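PDB 1YHT: DspB from Aggregatibacter actinomycetemcomitans, which hydrolyses terminal N-acetylhexosamine units as a family 20 glycoside hydrolase and releases cells from biofilms, probably by degrading their polysaccharide matrix. Local coordinates for residues Ile25-Tyr30 with Trp330-Lys335; Phe38-Ser43 with Lys105-Glu110; Glu58-Glu63 with Ser165-Ile170; Thr213-Asp218 with Pro230-Thr235; Thr268-Asn273 with Glu321-Ala326. All blocks are in the same frame, centred on the assembly; numbering follows the deposited sequence.

Interaction 1: Ile25-Tyr30 with Trp330-Lys335. With GOL (glycerol), chain C.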
# COMPACT_ATOMS: atom_id res chain seq x y z
N ILE A 25 5.44 -0.30 6.47
CA ILE A 25 5.87 -0.66 7.79
C ILE A 25 5.96 -2.16 7.95
O ILE A 25 6.30 -2.62 9.00
CB ILE A 25 5.02 -0.00 8.92
CG1 ILE A 25 3.57 -0.51 8.96
CG2 ILE A 25 5.07 1.55 8.78
CD1 ILE A 25 2.83 0.02 10.12
N ALA A 26 5.70 -2.92 6.88
CA ALA A 26 5.80 -4.37 6.94
C ALA A 26 7.23 -4.84 6.78
O ALA A 26 7.66 -5.79 7.43
CB ALA A 26 4.92 -5.00 5.85
N ARG A 27 7.96 -4.22 5.87
CA ARG A 27 9.37 -4.55 5.61
C ARG A 27 10.36 -3.83 6.53
O ARG A 27 11.50 -4.25 6.64
CB ARG A 27 9.74 -4.20 4.17
CG ARG A 27 9.27 -5.23 3.12
CD ARG A 27 7.75 -5.44 3.07
NE ARG A 27 7.48 -6.18 1.83
CZ ARG A 27 7.37 -5.63 0.63
NH1 ARG A 27 7.37 -4.32 0.51
NH2 ARG A 27 7.23 -6.41 -0.44
N HIS A 28 9.95 -2.67 7.06
CA HIS A 28 10.78 -1.92 8.02
C HIS A 28 9.85 -1.22 9.03
O HIS A 28 8.89 -0.57 8.62
CB HIS A 28 11.62 -0.85 7.33
CG HIS A 28 12.72 -0.32 8.21
ND1 HIS A 28 12.51 0.64 9.19
CD2 HIS A 28 14.02 -0.67 8.30
CE1 HIS A 28 13.65 0.87 9.82
NE2 HIS A 28 14.58 0.09 9.30
N PHE A 29 10.10 -1.36 10.33
CA PHE A 29 9.15 -0.85 11.33
C PHE A 29 9.48 0.57 11.66
O PHE A 29 10.65 0.92 11.67
CB PHE A 29 9.24 -1.69 12.60
CG PHE A 29 8.10 -1.50 13.54
CD1 PHE A 29 6.88 -2.10 13.31
CD2 PHE A 29 8.24 -0.71 14.68
CE1 PHE A 29 5.83 -1.96 14.17
CE2 PHE A 29 7.19 -0.56 15.56
CZ PHE A 29 5.99 -1.18 15.31
N TYR A 30 8.47 1.38 11.97
CA TYR A 30 8.65 2.76 12.39
C TYR A 30 7.92 3.03 13.71
O TYR A 30 6.74 2.66 13.91
CB TYR A 30 8.14 3.75 11.30
CG TYR A 30 8.82 3.59 9.94
CD1 TYR A 30 9.74 4.55 9.47
CD2 TYR A 30 8.56 2.51 9.14
CE1 TYR A 30 10.34 4.45 8.22
CE2 TYR A 30 9.18 2.36 7.88
CZ TYR A 30 10.05 3.33 7.42
OH TYR A 30 10.67 3.19 6.20
N TRP A 330 9.45 2.24 0.48
CA TRP A 330 9.45 0.82 0.59
C TRP A 330 10.63 0.36 1.40
O TRP A 330 11.72 0.95 1.33
CB TRP A 330 9.47 0.15 -0.77
CG TRP A 330 8.26 0.44 -1.64
CD1 TRP A 330 8.19 1.31 -2.65
CD2 TRP A 330 6.99 -0.20 -1.56
NE1 TRP A 330 6.94 1.28 -3.23
CE2 TRP A 330 6.18 0.36 -2.56
CE3 TRP A 330 6.46 -1.19 -0.73
CZ2 TRP A 330 4.87 -0.04 -2.77
CZ3 TRP A 330 5.15 -1.57 -0.92
CH2 TRP A 330 4.37 -1.00 -1.92
N GLY A 331 10.40 -0.71 2.16
CA GLY A 331 11.25 -1.13 3.28
C GLY A 331 12.25 -2.24 3.07
O GLY A 331 13.04 -2.50 3.98
N GLU A 332 12.21 -2.90 1.91
CA GLU A 332 12.98 -4.15 1.64
C GLU A 332 14.45 -4.08 1.99
O GLU A 332 15.05 -5.09 2.38
CB GLU A 332 13.14 -4.47 0.13
CG GLU A 332 12.04 -4.63 -0.71
CD GLU A 332 11.57 -3.36 -1.28
OE1 GLU A 332 11.92 -3.00 -2.45
OE2 GLU A 332 10.79 -2.78 -0.53
N ASP A 333 15.05 -2.94 1.70
CA ASP A 333 16.51 -2.81 1.67
C ASP A 333 17.04 -2.03 2.89
O ASP A 333 18.24 -1.76 2.98
CB ASP A 333 16.95 -2.08 0.38
CG ASP A 333 16.90 -2.96 -0.88
OD1 ASP A 333 16.65 -4.17 -0.78
OD2 ASP A 333 17.10 -2.41 -1.98
N ALA A 334 16.12 -1.64 3.78
CA ALA A 334 16.41 -0.64 4.81
C ALA A 334 16.92 -1.24 6.15
O ALA A 334 16.94 -0.54 7.16
CB ALA A 334 15.20 0.20 5.04
N LYS A 335 17.34 -2.51 6.16
CA LYS A 335 17.66 -3.16 7.42
C LYS A 335 18.71 -2.43 8.27
O LYS A 335 18.64 -2.46 9.49
CB LYS A 335 18.13 -4.60 7.19
CG LYS A 335 19.43 -4.75 6.46
CD LYS A 335 19.72 -6.24 6.09
CE LYS A 335 19.21 -6.65 4.67
NZ LYS A 335 19.64 -8.03 4.17
C1 GOL C . 9.25 -1.85 -4.54
O1 GOL C . 10.69 -1.99 -4.65
C2 GOL C . 8.61 -3.20 -4.89
O2 GOL C . 7.73 -3.20 -6.05
C3 GOL C . 7.99 -3.88 -3.66
O3 GOL C . 8.72 -3.79 -2.40
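R27 packs against W330, G331 and E332, and H28 next to it carries the contact on to A334. R27 CB rests 3.4 Å from G331 C, a fit that suits glycine, which has no side chain to intervene. Bent at CG (chi2 60°), the arginine runs beside W330 in the same direction. The guanidinium and indole planes stand 67° apart, so this is no stack: R27 NH1 comes to 3.5 Å from W330 CE3. E332 OE2 lies 3.9 Å from R27 NH1, a long salt bridge that acts through charge alone. A glycerol, probably a crystallisation additive, bridges them, accepting a weak bond from R27 NH1 at O3 and giving its O1 proton to E332 OE1 at 2.7 Å; its C1 sits over one face of W330, toward the rim. The firmer partners of R27 are E58 at NE and D24 at NH1. H28 then brings CD2 to 3.6 Å from A334 CB, and its NE2 bonds L337 O. G331 to A334 form a type I turn. The two loops follow the adjacent parallel strands 18-24 and 324-329, at the barrel end where (beta/alpha)8 enzymes carry their active sites, and I342 of helix 339-358 covers H28, Y30 and A334.

Interaction 2: Phe38-Ser43 with Lys105-Glu110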
# COMPACT_ATOMS: atom_id res chain seq x y z
N PHE A 38 6.30 11.86 10.12
CA PHE A 38 5.83 11.74 8.74
C PHE A 38 4.50 12.48 8.59
O PHE A 38 4.29 13.20 7.59
CB PHE A 38 5.61 10.26 8.35
CG PHE A 38 6.82 9.54 7.95
CD1 PHE A 38 7.57 9.96 6.87
CD2 PHE A 38 7.23 8.40 8.63
CE1 PHE A 38 8.68 9.25 6.46
CE2 PHE A 38 8.31 7.68 8.22
CZ PHE A 38 9.06 8.13 7.13
N ILE A 39 3.60 12.29 9.57
CA ILE A 39 2.32 13.00 9.57
C ILE A 39 2.53 14.56 9.57
O ILE A 39 1.83 15.30 8.88
CB ILE A 39 1.43 12.56 10.72
CG1 ILE A 39 0.82 11.19 10.39
CG2 ILE A 39 0.30 13.60 10.96
CD1 ILE A 39 0.42 10.43 11.56
N ASP A 40 3.51 15.03 10.33
CA ASP A 40 3.82 16.47 10.39
C ASP A 40 4.22 16.96 9.02
O ASP A 40 3.69 17.96 8.53
CB ASP A 40 4.93 16.73 11.37
CG ASP A 40 4.52 16.45 12.81
OD1 ASP A 40 3.33 16.59 13.18
OD2 ASP A 40 5.41 16.09 13.60
N THR A 41 5.10 16.24 8.35
CA THR A 41 5.53 16.60 6.99
C THR A 41 4.35 16.64 6.02
O THR A 41 4.20 17.60 5.26
CB THR A 41 6.62 15.66 6.48
OG1 THR A 41 7.69 15.70 7.37
CG2 THR A 41 7.14 16.05 5.10
N ILE A 42 3.50 15.60 6.06
CA ILE A 42 2.36 15.52 5.16
C ILE A 42 1.49 16.78 5.38
O ILE A 42 1.09 17.47 4.42
CB ILE A 42 1.54 14.20 5.36
CG1 ILE A 42 2.39 12.96 5.00
CG2 ILE A 42 0.29 14.19 4.45
CD1 ILE A 42 1.88 11.68 5.59
N SER A 43 1.20 17.04 6.65
CA SER A 43 0.29 18.10 7.06
C SER A 43 0.81 19.47 6.70
O SER A 43 0.09 20.27 6.09
CB SER A 43 0.08 18.04 8.57
OG SER A 43 -0.74 19.11 8.98
N LYS A 105 -5.77 12.61 12.93
CA LYS A 105 -7.04 13.27 12.88
C LYS A 105 -6.94 14.77 13.21
O LYS A 105 -7.46 15.59 12.49
CB LYS A 105 -7.98 12.57 13.85
CG LYS A 105 -9.37 12.47 13.38
CD LYS A 105 -10.15 11.63 14.41
CE LYS A 105 -11.60 11.69 14.08
NZ LYS A 105 -12.38 11.16 15.24
N ALA A 106 -6.23 15.12 14.27
CA ALA A 106 -6.02 16.53 14.56
C ALA A 106 -5.23 17.24 13.47
O ALA A 106 -5.35 18.46 13.29
CB ALA A 106 -5.36 16.72 15.89
N LYS A 107 -4.41 16.51 12.73
CA LYS A 107 -3.65 17.17 11.66
C LYS A 107 -4.35 17.10 10.31
O LYS A 107 -3.80 17.51 9.30
CB LYS A 107 -2.24 16.59 11.58
CG LYS A 107 -1.35 17.05 12.77
CD LYS A 107 0.01 17.64 12.35
CE LYS A 107 0.64 18.53 13.46
NZ LYS A 107 1.96 19.12 13.04
N GLY A 108 -5.56 16.53 10.28
CA GLY A 108 -6.32 16.46 9.06
C GLY A 108 -5.77 15.43 8.09
O GLY A 108 -6.00 15.55 6.88
N ILE A 109 -5.02 14.46 8.60
CA ILE A 109 -4.44 13.40 7.78
C ILE A 109 -5.24 12.10 7.92
O ILE A 109 -5.30 11.49 9.00
CB ILE A 109 -2.92 13.16 8.11
CG1 ILE A 109 -2.14 14.50 8.04
CG2 ILE A 109 -2.33 12.13 7.17
CD1 ILE A 109 -2.34 15.25 6.77
N GLU A 110 -5.88 11.73 6.83
CA GLU A 110 -6.54 10.46 6.67
C GLU A 110 -5.55 9.29 6.72
O GLU A 110 -4.47 9.34 6.13
CB GLU A 110 -7.25 10.40 5.31
CG GLU A 110 -8.14 9.17 5.17
CD GLU A 110 -8.67 8.93 3.78
OE1 GLU A 110 -8.33 9.64 2.82
OE2 GLU A 110 -9.45 7.98 3.67
O HOH W 1 0.87 20.63 11.14
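The flat carboxylate of D40 is met by K107 NZ from above, 48° out of its plane, in a salt bridge of 2.9 Å between NZ and OD1. The same oxygen is hydrogen-bonded to Y103 OH, so a lysine and a phenol share one acceptor. K107 reaches it by lying over the helix that carries D40: its chain bends at CG (chi2 -129°), and CD passes 3.8 Å from S43 OG. A water bonded to NZ at 2.7 Å also bonds S43 OG. The small serine side chain lets the lysine chain pass close by, and its bond to K107 O is weak and not settled. In the (beta/alpha)8 barrel, helices 32-44 and 94-106 are consecutive outer helices, and here the second ends and turns into strand 110-117. G108 makes the turn as a Schellman motif, its positive phi (74°) being easy for a residue without CB. I109, the next residue, points back at the first helix. Its CD1 lies 3.7 Å from I42 CG2, the two side chains crossing at a slant, whereas I39 slides past it in the opposite direction, with I39 CG2 3.9 Å from I109 CG1. Branched aliphatic groups suit this buried seam, and L50 of strand 49-53 touches all three isoleucines.

Interaction 3: Glu58-Glu63 with Ser165-Ile170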
# COMPACT_ATOMS: atom_id res chain seq x y z
N GLU A 58 6.83 -10.22 4.88
CA GLU A 58 7.82 -10.24 5.93
C GLU A 58 7.19 -10.03 7.32
O GLU A 58 7.73 -10.52 8.32
CB GLU A 58 8.89 -9.17 5.69
CG GLU A 58 9.80 -9.38 4.48
CD GLU A 58 9.17 -8.98 3.17
OE1 GLU A 58 7.99 -8.61 3.13
OE2 GLU A 58 9.87 -9.05 2.16
N ASN A 59 6.08 -9.29 7.38
CA ASN A 59 5.43 -9.02 8.65
C ASN A 59 4.00 -8.50 8.50
O ASN A 59 3.58 -8.07 7.42
CB ASN A 59 6.28 -8.01 9.43
CG ASN A 59 5.90 -7.90 10.91
OD1 ASN A 59 5.37 -8.82 11.53
ND2 ASN A 59 6.25 -6.77 11.49
N TYR A 60 3.24 -8.62 9.60
CA TYR A 60 1.92 -8.02 9.79
C TYR A 60 2.15 -7.14 11.02
O TYR A 60 2.25 -7.65 12.14
CB TYR A 60 0.86 -9.12 10.10
CG TYR A 60 -0.53 -8.59 10.24
CD1 TYR A 60 -1.33 -8.41 9.12
CD2 TYR A 60 -1.02 -8.21 11.49
CE1 TYR A 60 -2.63 -7.89 9.24
CE2 TYR A 60 -2.30 -7.66 11.63
CZ TYR A 60 -3.11 -7.52 10.46
OH TYR A 60 -4.34 -6.98 10.52
N ALA A 61 2.21 -5.83 10.82
CA ALA A 61 2.82 -4.94 11.79
C ALA A 61 1.86 -4.20 12.74
O ALA A 61 2.23 -3.16 13.29
CB ALA A 61 3.67 -3.93 11.06
N ILE A 62 0.66 -4.74 12.95
CA ILE A 62 -0.28 -4.22 13.95
C ILE A 62 -0.86 -5.34 14.76
O ILE A 62 -0.88 -6.48 14.34
CB ILE A 62 -1.45 -3.37 13.32
CG1 ILE A 62 -2.40 -4.23 12.48
CG2 ILE A 62 -0.86 -2.30 12.47
CD1 ILE A 62 -3.46 -3.40 11.72
N GLU A 63 -1.38 -4.97 15.93
CA GLU A 63 -2.03 -5.88 16.80
C GLU A 63 -3.30 -6.47 16.16
O GLU A 63 -4.00 -5.81 15.35
CB GLU A 63 -2.37 -5.18 18.12
CG GLU A 63 -2.91 -6.10 19.19
CD GLU A 63 -2.84 -5.54 20.62
OE1 GLU A 63 -2.51 -4.35 20.87
OE2 GLU A 63 -3.07 -6.37 21.50
N SER A 165 -12.81 -6.44 8.62
CA SER A 165 -13.67 -5.85 9.67
C SER A 165 -12.89 -5.40 10.91
O SER A 165 -13.16 -4.35 11.50
CB SER A 165 -14.76 -6.85 10.07
OG SER A 165 -15.64 -7.06 8.97
N GLU A 166 -11.94 -6.24 11.34
CA GLU A 166 -11.07 -5.90 12.45
C GLU A 166 -10.21 -4.67 12.15
O GLU A 166 -10.08 -3.75 12.98
CB GLU A 166 -10.19 -7.10 12.76
CG GLU A 166 -9.29 -6.83 13.97
CD GLU A 166 -8.42 -8.01 14.34
OE1 GLU A 166 -7.31 -8.10 13.79
OE2 GLU A 166 -8.85 -8.80 15.19
N VAL A 167 -9.61 -4.65 10.97
CA VAL A 167 -8.76 -3.50 10.53
C VAL A 167 -9.59 -2.21 10.46
O VAL A 167 -9.19 -1.15 10.97
CB VAL A 167 -8.04 -3.82 9.24
CG1 VAL A 167 -7.38 -2.57 8.68
CG2 VAL A 167 -6.99 -4.91 9.46
N ILE A 168 -10.79 -2.33 9.93
CA ILE A 168 -11.73 -1.20 9.91
C ILE A 168 -12.05 -0.70 11.31
O ILE A 168 -12.00 0.51 11.58
CB ILE A 168 -13.02 -1.62 9.14
CG1 ILE A 168 -12.68 -1.78 7.69
CG2 ILE A 168 -14.15 -0.57 9.30
CD1 ILE A 168 -13.75 -2.39 6.85
N ASP A 169 -12.33 -1.62 12.23
CA ASP A 169 -12.58 -1.26 13.64
C ASP A 169 -11.39 -0.56 14.31
O ASP A 169 -11.55 0.41 15.07
CB ASP A 169 -12.92 -2.49 14.47
CG ASP A 169 -14.32 -3.02 14.18
OD1 ASP A 169 -15.11 -2.33 13.54
OD2 ASP A 169 -14.61 -4.12 14.64
N ILE A 170 -10.19 -1.04 14.04
CA ILE A 170 -8.95 -0.44 14.55
C ILE A 170 -8.74 1.02 14.09
O ILE A 170 -8.49 1.88 14.90
CB ILE A 170 -7.73 -1.29 14.16
CG1 ILE A 170 -7.73 -2.64 14.89
CG2 ILE A 170 -6.41 -0.59 14.48
CD1 ILE A 170 -6.68 -3.67 14.27
O HOH W 2 -5.28 -6.38 12.89
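Van der Waals contacts join Y60, I62 and the carbonyl of E63 to V167 and I170. Y60 and V167 run past each other in opposite directions, which puts the phenol OH 3.5 Å from V167 CG2. I62 CG1 stands between its own backbone N and carbonyl carbon (chi1 68°), and CD1 beyond it makes the apolar contacts, 4.1 Å from I170 CD1 and, at longer range, with V167. Branched aliphatic V167 and I170 suit this buried helix face. The same I170 methyl lies 3.6 Å from E63 O. The polar part runs through one water in the plane of the tyrosine ring, at its edge. It accepts from Y60 OH at 2.6 Å and donates to E63 O and to E166 OE1, each at 2.8 Å, so three polar groups share it. E166 OE1 is held as well by S64 OG, whereas the carboxylate of E63 turns away to a salt bridge with R70. The long loop after strand 49-53 thus lies on helix 154-171, with L97 of helix 94-106 touching I62 and I170, and helix 122-132 packing on Y60.

Interaction 4: Thr213-Asp218 with Pro230-Thr235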
# COMPACT_ATOMS: atom_id res chain seq x y z
N THR A 213 -12.92 2.10 -1.66
CA THR A 213 -11.88 1.13 -1.94
C THR A 213 -10.75 1.77 -2.76
O THR A 213 -10.98 2.48 -3.74
CB THR A 213 -12.51 -0.07 -2.75
OG1 THR A 213 -13.63 -0.61 -2.04
CG2 THR A 213 -11.49 -1.15 -3.06
N ARG A 214 -9.53 1.50 -2.32
CA ARG A 214 -8.33 1.76 -3.10
C ARG A 214 -7.71 0.42 -3.51
O ARG A 214 -7.79 -0.60 -2.79
CB ARG A 214 -7.34 2.66 -2.34
CG ARG A 214 -7.84 4.07 -2.17
CD ARG A 214 -7.19 5.09 -3.14
NE ARG A 214 -7.90 6.37 -3.10
CZ ARG A 214 -7.59 7.42 -2.34
NH1 ARG A 214 -6.50 7.44 -1.58
NH2 ARG A 214 -8.40 8.49 -2.33
N MET A 215 -7.10 0.42 -4.69
CA MET A 215 -6.51 -0.78 -5.26
C MET A 215 -5.36 -0.49 -6.22
O MET A 215 -5.44 0.46 -6.97
CB MET A 215 -7.61 -1.55 -6.00
CG MET A 215 -7.21 -2.91 -6.35
SD MET A 215 -8.59 -3.77 -7.21
CE MET A 215 -8.41 -3.01 -8.79
N TRP A 216 -4.31 -1.33 -6.20
CA TRP A 216 -3.19 -1.24 -7.13
C TRP A 216 -3.70 -1.54 -8.56
O TRP A 216 -4.71 -2.23 -8.73
CB TRP A 216 -2.05 -2.22 -6.73
CG TRP A 216 -1.39 -1.94 -5.40
CD1 TRP A 216 -1.38 -2.74 -4.30
CD2 TRP A 216 -0.63 -0.78 -5.05
NE1 TRP A 216 -0.65 -2.15 -3.29
CE2 TRP A 216 -0.18 -0.95 -3.72
CE3 TRP A 216 -0.21 0.36 -5.76
CZ2 TRP A 216 0.62 -0.01 -3.06
CZ3 TRP A 216 0.58 1.27 -5.14
CH2 TRP A 216 0.99 1.09 -3.77
N ASN A 217 -3.03 -1.00 -9.59
CA ASN A 217 -3.56 -1.18 -10.98
C ASN A 217 -3.30 -2.52 -11.67
O ASN A 217 -3.77 -2.73 -12.76
CB ASN A 217 -3.05 -0.08 -11.91
CG ASN A 217 -1.58 -0.13 -12.12
OD1 ASN A 217 -0.81 0.22 -11.24
ND2 ASN A 217 -1.15 -0.61 -13.30
N ASP A 218 -2.57 -3.42 -11.03
CA ASP A 218 -1.96 -4.55 -11.71
C ASP A 218 -2.99 -5.45 -12.44
O ASP A 218 -2.69 -5.99 -13.52
CB ASP A 218 -1.18 -5.45 -10.76
CG ASP A 218 -0.14 -4.72 -9.96
OD1 ASP A 218 0.96 -5.27 -9.82
OD2 ASP A 218 -0.44 -3.62 -9.44
N PRO A 230 -16.94 0.67 -10.81
CA PRO A 230 -16.26 1.88 -11.24
C PRO A 230 -15.96 2.85 -10.13
O PRO A 230 -15.32 3.85 -10.40
CB PRO A 230 -17.23 2.51 -12.24
CG PRO A 230 -18.61 2.02 -11.82
CD PRO A 230 -18.36 0.65 -11.19
N ASN A 231 -16.46 2.60 -8.91
CA ASN A 231 -16.12 3.42 -7.77
C ASN A 231 -14.77 3.05 -7.10
O ASN A 231 -14.27 3.78 -6.23
CB ASN A 231 -17.22 3.39 -6.70
CG ASN A 231 -18.49 4.13 -7.13
OD1 ASN A 231 -19.60 3.77 -6.70
ND2 ASN A 231 -18.35 5.15 -7.95
N ILE A 232 -14.18 1.93 -7.50
CA ILE A 232 -12.91 1.54 -6.88
C ILE A 232 -11.89 2.55 -7.38
O ILE A 232 -11.91 2.95 -8.57
CB ILE A 232 -12.46 0.13 -7.26
CG1 ILE A 232 -13.40 -0.90 -6.64
CG2 ILE A 232 -10.97 -0.10 -6.78
CD1 ILE A 232 -13.19 -2.36 -7.21
N GLU A 233 -11.06 3.02 -6.45
CA GLU A 233 -10.10 4.08 -6.75
C GLU A 233 -8.72 3.47 -6.94
O GLU A 233 -8.31 2.62 -6.15
CB GLU A 233 -10.11 5.17 -5.67
CG GLU A 233 -11.51 5.77 -5.44
CD GLU A 233 -11.60 6.87 -4.41
OE1 GLU A 233 -10.58 7.19 -3.75
OE2 GLU A 233 -12.71 7.43 -4.21
N ILE A 234 -8.03 3.85 -8.02
CA ILE A 234 -6.82 3.17 -8.42
C ILE A 234 -5.55 3.92 -8.01
O ILE A 234 -5.41 5.14 -8.28
CB ILE A 234 -6.80 2.94 -9.93
CG1 ILE A 234 -8.11 2.24 -10.43
CG2 ILE A 234 -5.53 2.19 -10.31
CD1 ILE A 234 -8.60 1.14 -9.55
N THR A 235 -4.64 3.19 -7.36
CA THR A 235 -3.26 3.65 -7.11
C THR A 235 -2.33 3.07 -8.17
O THR A 235 -1.94 1.90 -8.10
CB THR A 235 -2.80 3.33 -5.61
OG1 THR A 235 -2.88 1.93 -5.31
CG2 THR A 235 -3.69 4.03 -4.68
O HOH W 3 -14.75 2.70 -3.75
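R214 grips E233 side-on, with NE and NH2 both 2.9 Å from E233 OE1. The guanidinium and carboxylate planes are nearly coplanar, 24° apart: NE takes the anti lone pair of OE1, and NH2 comes in nearly along the C-O axis. R214 CD, in turn, lies 4.0 Å from T235 CG2, the two side chains crossing at about a right angle. T235 OG1 sits over one face of W216, 3.1 Å above the ring plane and toward its rim at CE3; the hydroxyl is bonded to H179 NE2, and W216 NE1 to E114. On the face that holds M215 and I234, M215 CB meets I232 CG2 at 3.7 Å, aliphatic groups suited to a covered surface. The backbones pair as parallel strands, E233 N to T213 O at 2.8 Å and T235 N to M215 O at 2.9 Å. Strands 212-216 and 233-236 are neighbouring staves of the barrel. Strand 177-181 flanks the first and strand 269-271 the second, and helix 192-208 covers T213, M215 and I232.

Interaction 5: Thr268-Asn273 with Glu321-Ala326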
# COMPACT_ATOMS: atom_id res chain seq x y z
N THR A 268 -11.42 7.22 -10.69
CA THR A 268 -10.50 7.93 -9.81
C THR A 268 -9.16 7.23 -9.85
O THR A 268 -9.06 6.04 -9.58
CB THR A 268 -11.06 7.94 -8.40
OG1 THR A 268 -12.31 8.62 -8.44
CG2 THR A 268 -10.14 8.63 -7.43
N VAL A 269 -8.11 7.97 -10.23
CA VAL A 269 -6.79 7.39 -10.28
C VAL A 269 -5.79 8.34 -9.61
O VAL A 269 -5.69 9.52 -9.97
CB VAL A 269 -6.34 7.11 -11.71
CG1 VAL A 269 -5.00 6.37 -11.68
CG2 VAL A 269 -7.42 6.29 -12.52
N LEU A 270 -4.99 7.78 -8.69
CA LEU A 270 -3.84 8.47 -8.10
C LEU A 270 -2.57 7.93 -8.73
O LEU A 270 -2.43 6.72 -8.95
CB LEU A 270 -3.77 8.27 -6.57
CG LEU A 270 -4.83 8.96 -5.73
CD1 LEU A 270 -6.19 8.21 -5.84
CD2 LEU A 270 -4.40 9.07 -4.27
N ASN A 271 -1.64 8.85 -8.99
CA ASN A 271 -0.43 8.54 -9.66
C ASN A 271 0.64 8.17 -8.63
O ASN A 271 1.07 8.99 -7.84
CB ASN A 271 0.00 9.76 -10.50
CG ASN A 271 1.23 9.49 -11.38
OD1 ASN A 271 1.81 8.41 -11.33
ND2 ASN A 271 1.61 10.48 -12.20
N TYR A 272 1.06 6.93 -8.66
CA TYR A 272 2.08 6.43 -7.75
C TYR A 272 3.40 6.15 -8.50
O TYR A 272 4.29 5.51 -7.95
CB TYR A 272 1.59 5.17 -7.08
CG TYR A 272 0.79 5.36 -5.79
CD1 TYR A 272 -0.36 6.13 -5.75
CD2 TYR A 272 1.16 4.71 -4.60
CE1 TYR A 272 -1.12 6.26 -4.58
CE2 TYR A 272 0.39 4.82 -3.44
CZ TYR A 272 -0.76 5.61 -3.43
OH TYR A 272 -1.58 5.73 -2.28
N ASN A 273 3.48 6.63 -9.76
CA ASN A 273 4.65 6.40 -10.69
C ASN A 273 5.90 5.96 -9.97
O ASN A 273 6.55 6.77 -9.34
CB ASN A 273 4.94 7.69 -11.47
CG ASN A 273 6.08 7.53 -12.50
OD1 ASN A 273 6.95 6.68 -12.37
ND2 ASN A 273 6.06 8.37 -13.52
N GLU A 321 -7.88 15.86 -14.12
CA GLU A 321 -8.53 14.54 -14.03
C GLU A 321 -7.83 13.53 -13.11
O GLU A 321 -8.42 12.48 -12.80
CB GLU A 321 -8.61 13.91 -15.43
CG GLU A 321 -9.47 14.71 -16.39
CD GLU A 321 -9.76 13.97 -17.69
OE1 GLU A 321 -8.93 13.15 -18.12
OE2 GLU A 321 -10.82 14.23 -18.29
N ILE A 322 -6.57 13.79 -12.79
CA ILE A 322 -5.79 12.90 -11.95
C ILE A 322 -6.08 13.30 -10.50
O ILE A 322 -5.95 14.45 -10.09
CB ILE A 322 -4.27 12.90 -12.30
CG1 ILE A 322 -4.03 12.31 -13.69
CG2 ILE A 322 -3.48 12.11 -11.24
CD1 ILE A 322 -2.63 12.62 -14.26
N ALA A 323 -6.51 12.33 -9.71
CA ALA A 323 -7.08 12.61 -8.40
C ALA A 323 -5.98 13.02 -7.37
O ALA A 323 -6.26 13.70 -6.42
CB ALA A 323 -7.87 11.39 -7.94
N GLY A 324 -4.73 12.67 -7.63
CA GLY A 324 -3.65 12.86 -6.65
C GLY A 324 -2.44 11.99 -6.92
O GLY A 324 -2.26 11.49 -8.05
N ALA A 325 -1.62 11.80 -5.87
CA ALA A 325 -0.30 11.15 -5.98
C ALA A 325 0.24 10.88 -4.62
O ALA A 325 -0.18 11.50 -3.63
CB ALA A 325 0.69 12.05 -6.74
N ALA A 326 1.16 9.94 -4.54
CA ALA A 326 1.86 9.67 -3.27
C ALA A 326 3.29 9.32 -3.51
O ALA A 326 3.63 8.73 -4.54
CB ALA A 326 1.18 8.55 -2.55
O HOH W 4 -8.94 10.62 -11.20
O HOH W 5 4.28 6.05 -5.20
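G324 O takes the N-H of N271 at 2.9 Å in a nearly straight bond (174°), and L270 CA adds a C-H contact to the same oxygen. Strands 269-271 and 324-329 are the parallel neighbours that this bond joins, the seventh and eighth staves of the (beta/alpha)8 barrel. A323 N gives a second bond, to V269 O at 2.9 Å, while A326 N reaches N271 O only weakly at 3.4 Å. Small residues suit this side of the seam. The backbone of G324 has phi 160°, a value easy for a residue without CB, and L270 CB and CG lie against its carbonyl carbon. A323 CB touches T268 CG2 at 3.6 Å, and A325 CB packs on N271 O. The side-chain amide of N271 bonds within its own segment and to the loop at 304-306: CG stands anti to the backbone N (chi1 -174°), OD1 accepts from N273 N at 2.9 Å in an Asx turn, and ND2 bonds V306 O and L304 O. That turn leads into helix 274-277, which has N273 at its N-cap. Y272 lies beside W216, its ring at about a right angle to the indole, and its OH bonds H51 ND1. The methyl of A326 sits over one face of that tyrosine in a CH-pi contact, with CB 3.9 Å from the ring centroid and 3.6 Å from CZ.

Overall arrangement
The five contacts run round one (beta/alpha)8 barrel. Interaction 1 joins loops near the two ends of the chain and encloses the others; interactions 2 and 3 interlace along the chain, and interactions 4 and 5 follow in series. Interactions 4 and 5 lie closest, with centres about 10 Å apart, because strands 233-236 and 269-271 are neighbours in the sheet; the other pairs have centres 17 to 25 Å apart. Interaction 2 packs helix 32-44 on the turn after helix 94-106, whereas interaction 3 lays the loop after strand 49-53 on helix 154-171. W330 meets W216 where interactions 1 and 4 touch near the C-terminal ends of the strands, probably close to the substrate pocket.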